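Local coordinates for protein alkane monooxygenase (Geobacillus thermodenitrificans, PDB 3B9O) that binds flavin mononucleotide in the TIM-barrel fold of the luciferase-like monooxygenase family, at residues L36-E41 with L377-S382; T40-L45 with G384-F389; G114-M119 with E166-L171; K149-L152 with E156-D159. All blocks are in the same frame, centred on the assembly; numbering follows the deposited sequence.

Contact 1. Residues L36-E41 with L377-S382; sequences LNYWTE and LVQYVS
Tyr38 reaches from helix 36-48 to Ser382 in the loop that follows strand 374-378, joining an outer helix of the TIM barrel to the loop that leads out of one of its parallel strands. The touch across the contact is van der Waals and small: Tyr38 OH lies 3.7 Å from Ser382 CB. The ring is placed for this by its first torsion (chi1 170°), which sets CG opposite the backbone N and beside the carbonyl carbon, directing the phenol to the 377-382 segment. The Gln379 side chain also lies near the phenol.

The polar ends of both residues have partners elsewhere. Tyr38 OH is hydrogen-bonded to Glu11 of strand 6-12, and Ser382 OG to Arg30, so both buried hydroxyls are satisfied from outside the two segments. Strand 374-378 is tied in by backbone bonds, Leu377 to Asn8 and Phe10, Val378 to Ile281.

Within helix 36-48 the phenol packs on its neighbour Trp39. The indole is held by a hydrogen bond from its NE1 to the carbonyl of Tyr33, and it offers a face to the tyrosine: Tyr38 CD2 stands 3.6 Å above the Trp39 ring plane, over the ring centre.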
# COMPACT_ATOMS: atom_id res chain seq x y z
N LEU A 36 -4.10 15.10 -14.36
CA LEU A 36 -4.78 13.82 -14.57
C LEU A 36 -4.02 12.95 -15.58
O LEU A 36 -3.86 11.75 -15.40
CB LEU A 36 -6.23 14.08 -14.99
CG LEU A 36 -7.13 12.85 -15.24
CD1 LEU A 36 -7.10 11.95 -13.99
CD2 LEU A 36 -8.56 13.32 -15.56
N ASN A 37 -3.53 13.58 -16.65
CA ASN A 37 -2.72 12.88 -17.63
C ASN A 37 -1.48 12.18 -17.11
O ASN A 37 -1.08 11.18 -17.69
CB ASN A 37 -2.36 13.77 -18.84
CG ASN A 37 -3.58 14.22 -19.62
OD1 ASN A 37 -4.58 13.52 -19.74
ND2 ASN A 37 -3.49 15.43 -20.17
N TYR A 38 -0.85 12.69 -16.05
CA TYR A 38 0.28 11.99 -15.39
C TYR A 38 -0.19 10.59 -14.95
O TYR A 38 0.44 9.57 -15.28
CB TYR A 38 0.85 12.78 -14.19
CG TYR A 38 1.83 11.93 -13.38
CD1 TYR A 38 3.16 11.77 -13.82
CD2 TYR A 38 1.41 11.24 -12.25
CE1 TYR A 38 4.04 10.95 -13.13
CE2 TYR A 38 2.29 10.42 -11.55
CZ TYR A 38 3.59 10.29 -11.99
OH TYR A 38 4.44 9.49 -11.30
N TRP A 39 -1.32 10.55 -14.23
CA TRP A 39 -1.86 9.30 -13.66
C TRP A 39 -2.26 8.27 -14.71
O TRP A 39 -1.91 7.10 -14.59
CB TRP A 39 -3.00 9.64 -12.69
CG TRP A 39 -2.43 10.50 -11.57
CD1 TRP A 39 -2.52 11.87 -11.44
CD2 TRP A 39 -1.59 10.04 -10.51
NE1 TRP A 39 -1.83 12.29 -10.30
CE2 TRP A 39 -1.26 11.18 -9.71
CE3 TRP A 39 -1.16 8.75 -10.10
CZ2 TRP A 39 -0.47 11.07 -8.54
CZ3 TRP A 39 -0.37 8.63 -8.96
CH2 TRP A 39 -0.03 9.79 -8.18
N THR A 40 -2.96 8.71 -15.75
CA THR A 40 -3.37 7.79 -16.82
C THR A 40 -2.13 7.28 -17.59
O THR A 40 -2.03 6.09 -17.91
CB THR A 40 -4.40 8.41 -17.80
OG1 THR A 40 -3.88 9.62 -18.39
CG2 THR A 40 -5.71 8.69 -17.05
N GLU A 41 -1.19 8.17 -17.90
CA GLU A 41 0.06 7.76 -18.58
C GLU A 41 0.84 6.77 -17.70
O GLU A 41 1.34 5.76 -18.18
CB GLU A 41 0.92 8.98 -18.85
CG GLU A 41 0.45 9.85 -20.07
CD GLU A 41 1.01 11.28 -20.02
OE1 GLU A 41 2.02 11.52 -19.32
OE2 GLU A 41 0.40 12.17 -20.67
N LEU A 377 7.81 -1.37 -5.58
CA LEU A 377 8.91 -0.62 -6.16
C LEU A 377 8.83 0.90 -5.82
O LEU A 377 7.93 1.63 -6.28
CB LEU A 377 9.03 -0.89 -7.67
CG LEU A 377 10.13 -0.15 -8.47
CD1 LEU A 377 11.54 -0.47 -7.97
CD2 LEU A 377 10.01 -0.53 -9.94
N VAL A 378 9.82 1.33 -5.04
CA VAL A 378 9.95 2.68 -4.55
C VAL A 378 10.67 3.52 -5.63
O VAL A 378 11.66 3.05 -6.24
CB VAL A 378 10.79 2.71 -3.21
CG1 VAL A 378 10.90 4.15 -2.66
CG2 VAL A 378 10.15 1.77 -2.15
N GLN A 379 10.19 4.75 -5.83
CA GLN A 379 10.76 5.65 -6.84
C GLN A 379 11.80 6.63 -6.28
O GLN A 379 11.61 7.18 -5.22
CB GLN A 379 9.65 6.46 -7.49
CG GLN A 379 8.56 5.60 -8.16
CD GLN A 379 7.44 6.48 -8.69
OE1 GLN A 379 6.38 6.59 -8.08
NE2 GLN A 379 7.68 7.15 -9.80
N TYR A 380 12.88 6.84 -7.03
CA TYR A 380 13.76 7.97 -6.81
C TYR A 380 13.42 9.10 -7.78
O TYR A 380 13.57 10.27 -7.43
CB TYR A 380 15.23 7.59 -7.04
CG TYR A 380 15.85 6.74 -5.97
CD1 TYR A 380 15.91 7.17 -4.65
CD2 TYR A 380 16.44 5.53 -6.30
CE1 TYR A 380 16.52 6.37 -3.64
CE2 TYR A 380 17.06 4.73 -5.32
CZ TYR A 380 17.09 5.17 -3.99
OH TYR A 380 17.68 4.38 -3.01
N VAL A 381 13.01 8.74 -9.00
CA VAL A 381 12.60 9.74 -9.98
C VAL A 381 11.40 9.21 -10.75
O VAL A 381 11.28 8.00 -10.98
CB VAL A 381 13.84 10.19 -10.90
CG1 VAL A 381 14.27 9.07 -11.83
CG2 VAL A 381 13.51 11.40 -11.68
N SER A 382 10.47 10.11 -11.08
CA SER A 382 9.31 9.78 -11.91
C SER A 382 9.43 10.41 -13.31
O SER A 382 9.57 11.62 -13.44
CB SER A 382 8.04 10.30 -11.24
OG SER A 382 7.94 9.77 -9.93

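Contact 2. Residues T40-L45 with G384-F389; sequences TELAQL and GTFVDF
Leu42 is the first residue of segment 40-45 to meet Phe386 of helix 384-399. Its first torsion is fully extended (chi1 -180°), which carries the branched end toward the partner helix until CD1 lies 3.6 Å from Phe386 CD1. The same methyl is 3.8 Å from Phe386 CE1, so it approaches one flank of the ring obliquely.

One turn later Leu45 has its CB directed toward the other helix. Its CD2 methyl touches two consecutive residues: Phe386, whose CB is 4.1 Å from Leu45 CD2, and Val387, whose CG2 is 3.9 Å from that methyl. The side chains of Leu45 and Val387 run at about a right angle to each other. No hydrogen bond crosses the contact, and its chemistry is wholly apolar.

The two helical segments run nearly parallel, at 21°, with axes 11.4 Å apart; leucine, phenylalanine and valine side chains meet between them. Such neighbouring parallel helices belong to the outer layer of a TIM barrel. Beneath them lie strands 6-12 and 374-378: Leu42 rests on Glu11 of the first, while Phe386 packs on Ala9 of the first and Leu377 of the second.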
# COMPACT_ATOMS: atom_id res chain seq x y z
N THR A 40 -2.96 8.71 -15.75
CA THR A 40 -3.37 7.79 -16.82
C THR A 40 -2.13 7.28 -17.59
O THR A 40 -2.03 6.09 -17.91
CB THR A 40 -4.40 8.41 -17.80
OG1 THR A 40 -3.88 9.62 -18.39
CG2 THR A 40 -5.71 8.69 -17.05
N GLU A 41 -1.19 8.17 -17.90
CA GLU A 41 0.06 7.76 -18.58
C GLU A 41 0.84 6.77 -17.70
O GLU A 41 1.34 5.76 -18.18
CB GLU A 41 0.92 8.98 -18.85
CG GLU A 41 0.45 9.85 -20.07
CD GLU A 41 1.01 11.28 -20.02
OE1 GLU A 41 2.02 11.52 -19.32
OE2 GLU A 41 0.40 12.17 -20.67
N LEU A 42 0.96 7.08 -16.41
CA LEU A 42 1.54 6.10 -15.45
C LEU A 42 0.88 4.70 -15.51
O LEU A 42 1.57 3.66 -15.65
CB LEU A 42 1.56 6.67 -14.02
CG LEU A 42 2.13 5.77 -12.91
CD1 LEU A 42 3.60 5.29 -13.24
CD2 LEU A 42 2.06 6.44 -11.51
N ALA A 43 -0.44 4.68 -15.39
CA ALA A 43 -1.21 3.44 -15.39
C ALA A 43 -0.91 2.67 -16.68
O ALA A 43 -0.65 1.46 -16.65
CB ALA A 43 -2.73 3.73 -15.27
N GLN A 44 -0.88 3.40 -17.80
CA GLN A 44 -0.60 2.79 -19.09
C GLN A 44 0.83 2.21 -19.15
O GLN A 44 1.02 1.09 -19.66
CB GLN A 44 -0.83 3.79 -20.24
CG GLN A 44 -2.32 4.05 -20.55
CD GLN A 44 -2.50 5.23 -21.50
OE1 GLN A 44 -2.00 6.36 -21.27
NE2 GLN A 44 -3.17 4.98 -22.59
N LEU A 45 1.79 3.00 -18.69
CA LEU A 45 3.20 2.53 -18.55
C LEU A 45 3.27 1.23 -17.71
O LEU A 45 3.90 0.23 -18.12
CB LEU A 45 4.10 3.63 -17.95
CG LEU A 45 5.49 3.15 -17.52
CD1 LEU A 45 6.32 2.76 -18.75
CD2 LEU A 45 6.19 4.24 -16.72
N GLY A 384 11.42 7.88 -14.44
CA GLY A 384 12.67 7.18 -14.70
C GLY A 384 12.82 5.86 -13.94
O GLY A 384 13.20 4.84 -14.54
N THR A 385 12.57 5.83 -12.63
CA THR A 385 12.75 4.49 -12.00
C THR A 385 11.87 3.41 -12.61
O THR A 385 12.36 2.34 -12.91
CB THR A 385 12.92 4.41 -10.43
OG1 THR A 385 12.18 3.34 -9.76
CG2 THR A 385 12.94 5.64 -9.77
N PHE A 386 10.59 3.71 -12.83
CA PHE A 386 9.68 2.72 -13.41
C PHE A 386 10.08 2.38 -14.86
O PHE A 386 10.07 1.21 -15.28
CB PHE A 386 8.23 3.21 -13.35
CG PHE A 386 7.65 3.29 -11.95
CD1 PHE A 386 6.62 4.19 -11.69
CD2 PHE A 386 8.06 2.43 -10.92
CE1 PHE A 386 6.00 4.25 -10.42
CE2 PHE A 386 7.49 2.52 -9.62
CZ PHE A 386 6.45 3.41 -9.37
N VAL A 387 10.40 3.41 -15.66
CA VAL A 387 10.81 3.20 -17.05
C VAL A 387 12.07 2.31 -17.17
O VAL A 387 12.09 1.34 -17.93
CB VAL A 387 11.06 4.58 -17.78
CG1 VAL A 387 11.78 4.36 -19.15
CG2 VAL A 387 9.73 5.35 -17.95
N ASP A 388 13.11 2.63 -16.40
CA ASP A 388 14.32 1.79 -16.39
C ASP A 388 14.03 0.37 -15.92
O ASP A 388 14.57 -0.59 -16.47
CB ASP A 388 15.35 2.38 -15.44
CG ASP A 388 15.98 3.65 -15.96
OD1 ASP A 388 15.71 4.01 -17.13
OD2 ASP A 388 16.68 4.32 -15.16
N PHE A 389 13.18 0.23 -14.90
CA PHE A 389 12.81 -1.09 -14.40
C PHE A 389 12.12 -1.91 -15.52
O PHE A 389 12.46 -3.07 -15.76
CB PHE A 389 11.87 -1.00 -13.18
CG PHE A 389 11.59 -2.35 -12.54
CD1 PHE A 389 10.47 -3.10 -12.92
CD2 PHE A 389 12.49 -2.90 -11.60
CE1 PHE A 389 10.20 -4.37 -12.34
CE2 PHE A 389 12.24 -4.17 -11.01
CZ PHE A 389 11.10 -4.90 -11.39

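Contact 3. Residues G114-M119 with E166-L171; sequences GHARRM and EVCYKL
Ala116 of helix 112-125 and Leu171 of helix 154-174 make the tight point where two helices of the TIM barrel's outer layer cross at -49°. Their methyls press together, with Leu171 CD1 only 3.5 Å from Ala116 CB, closer than usual for carbons. Ala116 CA is 5.7 Å from Cys168 CA, a close approach that the small Ala116 side chain permits. Cys168 closes the same patch more loosely, its SG 4.5 Å from Ala116 CB. That sulfur also faces the edge of the His115 imidazole, at 5.4 Å from the ring centroid and 83° off the ring normal.

The next shell fixes the imidazole. Met119, one turn along the helix, lays its CG 3.2 Å above the His115 ring plane, toward the rim. The ring is stacked with Phe105 and meets Trp132 edge-to-face. These aromatics come from strands 100-106 and 130-135, the two parallel strands that helix 112-125 connects as a beta-alpha-beta crossover; His115 thus packs between helix 154-174 and the sheet. A polar tie reinforces the crossing: the carbonyl of Ala116 is hydrogen-bonded to the indole NE1 of Trp172.

Farther out, Lys170 and Glu166 form a salt bridge one turn apart on helix 154-174, and Lys170 NZ has a second partner in His201. Within the bridge, NZ of Lys170 stands 3.0 Å from Glu166 OE1 and meets it from above the carboxylate plane, 52° out of it.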
# COMPACT_ATOMS: atom_id res chain seq x y z
N GLY A 114 -19.65 4.97 4.67
CA GLY A 114 -19.29 5.77 3.49
C GLY A 114 -18.13 5.12 2.73
O GLY A 114 -18.15 5.04 1.49
N HIS A 115 -17.14 4.63 3.48
CA HIS A 115 -16.05 3.86 2.91
C HIS A 115 -16.52 2.58 2.19
O HIS A 115 -15.99 2.22 1.13
CB HIS A 115 -14.99 3.49 3.95
CG HIS A 115 -13.76 2.92 3.33
ND1 HIS A 115 -13.29 1.66 3.62
CD2 HIS A 115 -12.93 3.42 2.38
CE1 HIS A 115 -12.20 1.42 2.91
NE2 HIS A 115 -11.96 2.48 2.16
N ALA A 116 -17.48 1.88 2.78
CA ALA A 116 -17.91 0.64 2.19
C ALA A 116 -18.51 0.88 0.80
O ALA A 116 -18.21 0.13 -0.13
CB ALA A 116 -18.91 -0.11 3.11
N ARG A 117 -19.34 1.90 0.68
CA ARG A 117 -19.94 2.27 -0.60
C ARG A 117 -18.85 2.71 -1.59
O ARG A 117 -18.92 2.34 -2.75
CB ARG A 117 -20.98 3.38 -0.48
CG ARG A 117 -21.61 3.75 -1.86
CD ARG A 117 -22.77 4.70 -1.76
NE ARG A 117 -22.26 6.06 -1.60
CZ ARG A 117 -22.93 7.15 -1.93
NH1 ARG A 117 -24.17 7.05 -2.42
NH2 ARG A 117 -22.37 8.33 -1.75
N ARG A 118 -17.87 3.50 -1.15
CA ARG A 118 -16.76 3.93 -2.04
C ARG A 118 -16.00 2.73 -2.63
O ARG A 118 -15.69 2.71 -3.84
CB ARG A 118 -15.75 4.87 -1.33
CG ARG A 118 -16.26 6.33 -1.16
CD ARG A 118 -15.12 7.22 -0.67
NE ARG A 118 -15.67 8.52 -0.31
CZ ARG A 118 -16.19 8.83 0.87
NH1 ARG A 118 -16.18 7.95 1.87
NH2 ARG A 118 -16.69 10.05 1.05
N MET A 119 -15.64 1.78 -1.77
CA MET A 119 -14.89 0.59 -2.19
C MET A 119 -15.73 -0.33 -3.06
O MET A 119 -15.23 -0.89 -4.03
CB MET A 119 -14.35 -0.19 -0.98
CG MET A 119 -13.30 0.57 -0.17
SD MET A 119 -11.90 1.12 -1.17
CE MET A 119 -12.30 2.77 -1.46
N GLU A 166 -14.80 -5.30 10.61
CA GLU A 166 -15.98 -6.13 10.94
C GLU A 166 -17.18 -5.57 10.17
O GLU A 166 -17.91 -6.32 9.50
CB GLU A 166 -16.27 -6.10 12.47
CG GLU A 166 -17.21 -7.23 12.98
CD GLU A 166 -17.72 -7.16 14.49
OE1 GLU A 166 -18.68 -7.94 14.78
OE2 GLU A 166 -17.20 -6.36 15.37
N VAL A 167 -17.37 -4.25 10.29
CA VAL A 167 -18.49 -3.51 9.65
C VAL A 167 -18.44 -3.62 8.13
O VAL A 167 -19.44 -3.97 7.50
CB VAL A 167 -18.50 -1.99 10.06
CG1 VAL A 167 -19.54 -1.22 9.28
CG2 VAL A 167 -18.73 -1.82 11.60
N CYS A 168 -17.25 -3.36 7.55
CA CYS A 168 -17.07 -3.46 6.10
C CYS A 168 -17.31 -4.88 5.61
O CYS A 168 -18.08 -5.10 4.65
CB CYS A 168 -15.67 -2.92 5.70
SG CYS A 168 -15.59 -1.13 5.97
N TYR A 169 -16.72 -5.87 6.29
CA TYR A 169 -16.98 -7.28 5.92
C TYR A 169 -18.48 -7.62 5.93
O TYR A 169 -18.98 -8.24 4.98
CB TYR A 169 -16.29 -8.29 6.86
CG TYR A 169 -14.77 -8.28 6.92
CD1 TYR A 169 -14.12 -8.66 8.10
CD2 TYR A 169 -13.98 -7.89 5.81
CE1 TYR A 169 -12.73 -8.69 8.20
CE2 TYR A 169 -12.56 -7.92 5.89
CZ TYR A 169 -11.96 -8.30 7.10
OH TYR A 169 -10.60 -8.34 7.21
N LYS A 170 -19.21 -7.23 6.99
CA LYS A 170 -20.68 -7.49 7.02
C LYS A 170 -21.41 -6.85 5.83
O LYS A 170 -22.18 -7.50 5.17
CB LYS A 170 -21.29 -7.01 8.32
CG LYS A 170 -20.87 -7.87 9.55
CD LYS A 170 -21.19 -7.11 10.84
CE LYS A 170 -20.68 -7.97 12.00
NZ LYS A 170 -21.23 -7.53 13.28
N LEU A 171 -21.14 -5.58 5.58
CA LEU A 171 -21.68 -4.88 4.39
C LEU A 171 -21.36 -5.56 3.05
O LEU A 171 -22.23 -5.82 2.21
CB LEU A 171 -21.22 -3.39 4.39
CG LEU A 171 -21.71 -2.55 5.58
CD1 LEU A 171 -21.02 -1.19 5.62
CD2 LEU A 171 -23.28 -2.39 5.57

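Contact 4. Residues K149-L152 with E156-D159; sequences KKIL and ERYD. With FMN (flavin mononucleotide), chain C.
Leu152 offers its backbone carbonyl to the side chain of Arg157, and its own side chain packs on Glu156; together these make the tight half of the contact. The bond from Arg157 NE to Leu152 O is 2.9 Å long and nearly straight, with 173° at the hydrogen. The oxygen lies in the guanidinium plane, whereas the donor stands 47° out of the carbonyl plane. Arg157 NH2 adds a weak bond to the same oxygen. An extended chain from CG to NE carries the group there, with Arg157 CG 3.8 Å from Leu152 CB. The strongest partner of this buried arginine is Asp143, which forms a salt bridge with NH2 and should balance the charge. Leu152 CD2 lies against the Glu156 carboxylate, 3.4 Å from Glu156 OE2, and the two side chains cross at about a right angle.

Arg157 lies in the first turn of helix 154-174, one of the outer helices of the TIM barrel, and the next residue, Tyr158, turns to flavin mononucleotide (FMN). Tyr158 donates a hydrogen bond from OH to the phosphate oxygen O2P of FMN, 2.6 Å away, which meets the phenol at its edge. FMN is also hydrogen-bonded to Ser137, His138 and Ser230.

The solvent side is looser. Exposed Ile151 brings CG2 to the guanidinium edge, 3.8 Å from Arg157 NH2. The exposed Lys150 bends at chi2 and chi4 to bring NZ within 3.5 Å of Glu156 OE1, a long salt bridge; Glu156 OE2 has a further, weak hydrogen bond to Tyr205.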
# COMPACT_ATOMS: atom_id res chain seq x y z
N LYS A 149 -12.58 13.97 19.61
CA LYS A 149 -12.70 14.40 21.02
C LYS A 149 -11.80 13.55 21.95
O LYS A 149 -11.02 14.11 22.73
CB LYS A 149 -14.17 14.41 21.49
CG LYS A 149 -15.05 13.25 20.99
CD LYS A 149 -15.90 13.63 19.77
CE LYS A 149 -16.04 12.44 18.79
NZ LYS A 149 -14.71 12.07 18.17
N LYS A 150 -11.91 12.23 21.85
CA LYS A 150 -11.03 11.31 22.59
C LYS A 150 -9.97 10.71 21.67
O LYS A 150 -10.27 9.88 20.80
CB LYS A 150 -11.85 10.20 23.28
CG LYS A 150 -11.02 9.19 24.11
CD LYS A 150 -11.64 7.79 24.07
CE LYS A 150 -11.02 6.86 25.11
NZ LYS A 150 -9.55 6.67 24.91
N ILE A 151 -8.73 11.14 21.85
CA ILE A 151 -7.63 10.70 20.98
C ILE A 151 -7.18 9.29 21.39
O ILE A 151 -6.83 9.03 22.56
CB ILE A 151 -6.45 11.73 20.89
CG1 ILE A 151 -6.86 12.99 20.11
CG2 ILE A 151 -5.23 11.13 20.20
CD1 ILE A 151 -7.39 14.11 20.96
N LEU A 152 -7.24 8.39 20.42
CA LEU A 152 -6.93 6.99 20.65
C LEU A 152 -5.42 6.75 20.69
O LEU A 152 -4.66 7.32 19.89
CB LEU A 152 -7.59 6.09 19.59
CG LEU A 152 -9.12 6.12 19.49
CD1 LEU A 152 -9.57 4.99 18.58
CD2 LEU A 152 -9.82 6.03 20.87
N GLU A 156 -5.01 0.94 20.69
CA GLU A 156 -6.45 1.13 20.63
C GLU A 156 -6.93 1.49 19.20
O GLU A 156 -8.02 1.12 18.78
CB GLU A 156 -6.84 2.21 21.63
CG GLU A 156 -8.31 2.46 21.70
CD GLU A 156 -8.69 3.38 22.86
OE1 GLU A 156 -7.77 3.97 23.52
OE2 GLU A 156 -9.92 3.49 23.08
N ARG A 157 -6.10 2.21 18.46
CA ARG A 157 -6.40 2.46 17.04
C ARG A 157 -6.59 1.17 16.24
O ARG A 157 -7.43 1.13 15.34
CB ARG A 157 -5.30 3.32 16.41
CG ARG A 157 -5.39 4.77 16.85
CD ARG A 157 -4.19 5.59 16.46
NE ARG A 157 -4.38 6.91 17.01
CZ ARG A 157 -4.39 8.04 16.32
NH1 ARG A 157 -4.15 8.06 15.01
NH2 ARG A 157 -4.60 9.17 16.96
N TYR A 158 -5.82 0.12 16.56
CA TYR A 158 -5.96 -1.19 15.90
C TYR A 158 -7.22 -1.96 16.32
O TYR A 158 -7.80 -2.68 15.51
CB TYR A 158 -4.70 -2.05 16.10
CG TYR A 158 -3.60 -1.73 15.12
CD1 TYR A 158 -2.48 -1.00 15.50
CD2 TYR A 158 -3.69 -2.15 13.80
CE1 TYR A 158 -1.46 -0.70 14.57
CE2 TYR A 158 -2.68 -1.85 12.86
CZ TYR A 158 -1.57 -1.13 13.24
OH TYR A 158 -0.58 -0.85 12.29
N ASP A 159 -7.65 -1.80 17.57
CA ASP A 159 -8.93 -2.35 17.98
C ASP A 159 -10.09 -1.70 17.21
O ASP A 159 -11.04 -2.37 16.83
CB ASP A 159 -9.13 -2.14 19.48
CG ASP A 159 -8.07 -2.87 20.33
OD1 ASP A 159 -7.59 -3.95 19.94
OD2 ASP A 159 -7.76 -2.36 21.40
N1 FMN C . 1.03 4.95 7.27
C2 FMN C . 0.23 5.82 6.62
O2 FMN C . -0.50 6.60 7.31
N3 FMN C . 0.24 5.83 5.25
C4 FMN C . 1.04 4.96 4.53
O4 FMN C . 1.03 4.98 3.29
C4A FMN C . 1.86 4.05 5.21
N5 FMN C . 2.67 3.16 4.56
C5A FMN C . 3.47 2.31 5.28
C6 FMN C . 4.32 1.38 4.65
C7 FMN C . 5.12 0.50 5.41
C7M FMN C . 6.05 -0.49 4.75
C8 FMN C . 5.06 0.54 6.79
C8M FMN C . 5.92 -0.40 7.62
C9 FMN C . 4.22 1.45 7.44
C9A FMN C . 3.42 2.34 6.69
N10 FMN C . 2.61 3.23 7.32
C10 FMN C . 1.84 4.08 6.61
C1' FMN C . 2.52 3.29 8.79
C2' FMN C . 1.31 2.49 9.28
O2' FMN C . 0.57 1.95 8.18
C3' FMN C . 0.32 3.25 10.18
O3' FMN C . -0.04 4.55 9.66
C4' FMN C . 0.74 3.27 11.67
O4' FMN C . 0.74 4.59 12.21
C5' FMN C . 2.10 2.63 11.96
O5' FMN C . 1.81 1.26 12.24
P FMN C . 2.67 0.37 13.25
O1P FMN C . 2.99 1.29 14.41
O2P FMN C . 1.74 -0.77 13.56
O3P FMN C . 3.94 -0.01 12.51

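Contacts 1 and 2 share helix 36-48 and touch directly: Leu377 and Gln379 of contact 1 pack on Phe386 of contact 2, and helix 36-48 meets both the loop after strand 374-378 and the helix that follows it. Contacts 3 and 4 both use helix 154-174, with centres about 20 Å apart, and contact 4 lies across the chain's centre from contacts 1 and 2. Contacts 1 and 3 are buried, contact 2 partly so, and contact 4 is at the surface. The chemistry follows: across the segments, contacts 1 to 3 have no hydrogen bond, while contact 4 combines hydrogen bonds with a salt bridge and alone reaches FMN.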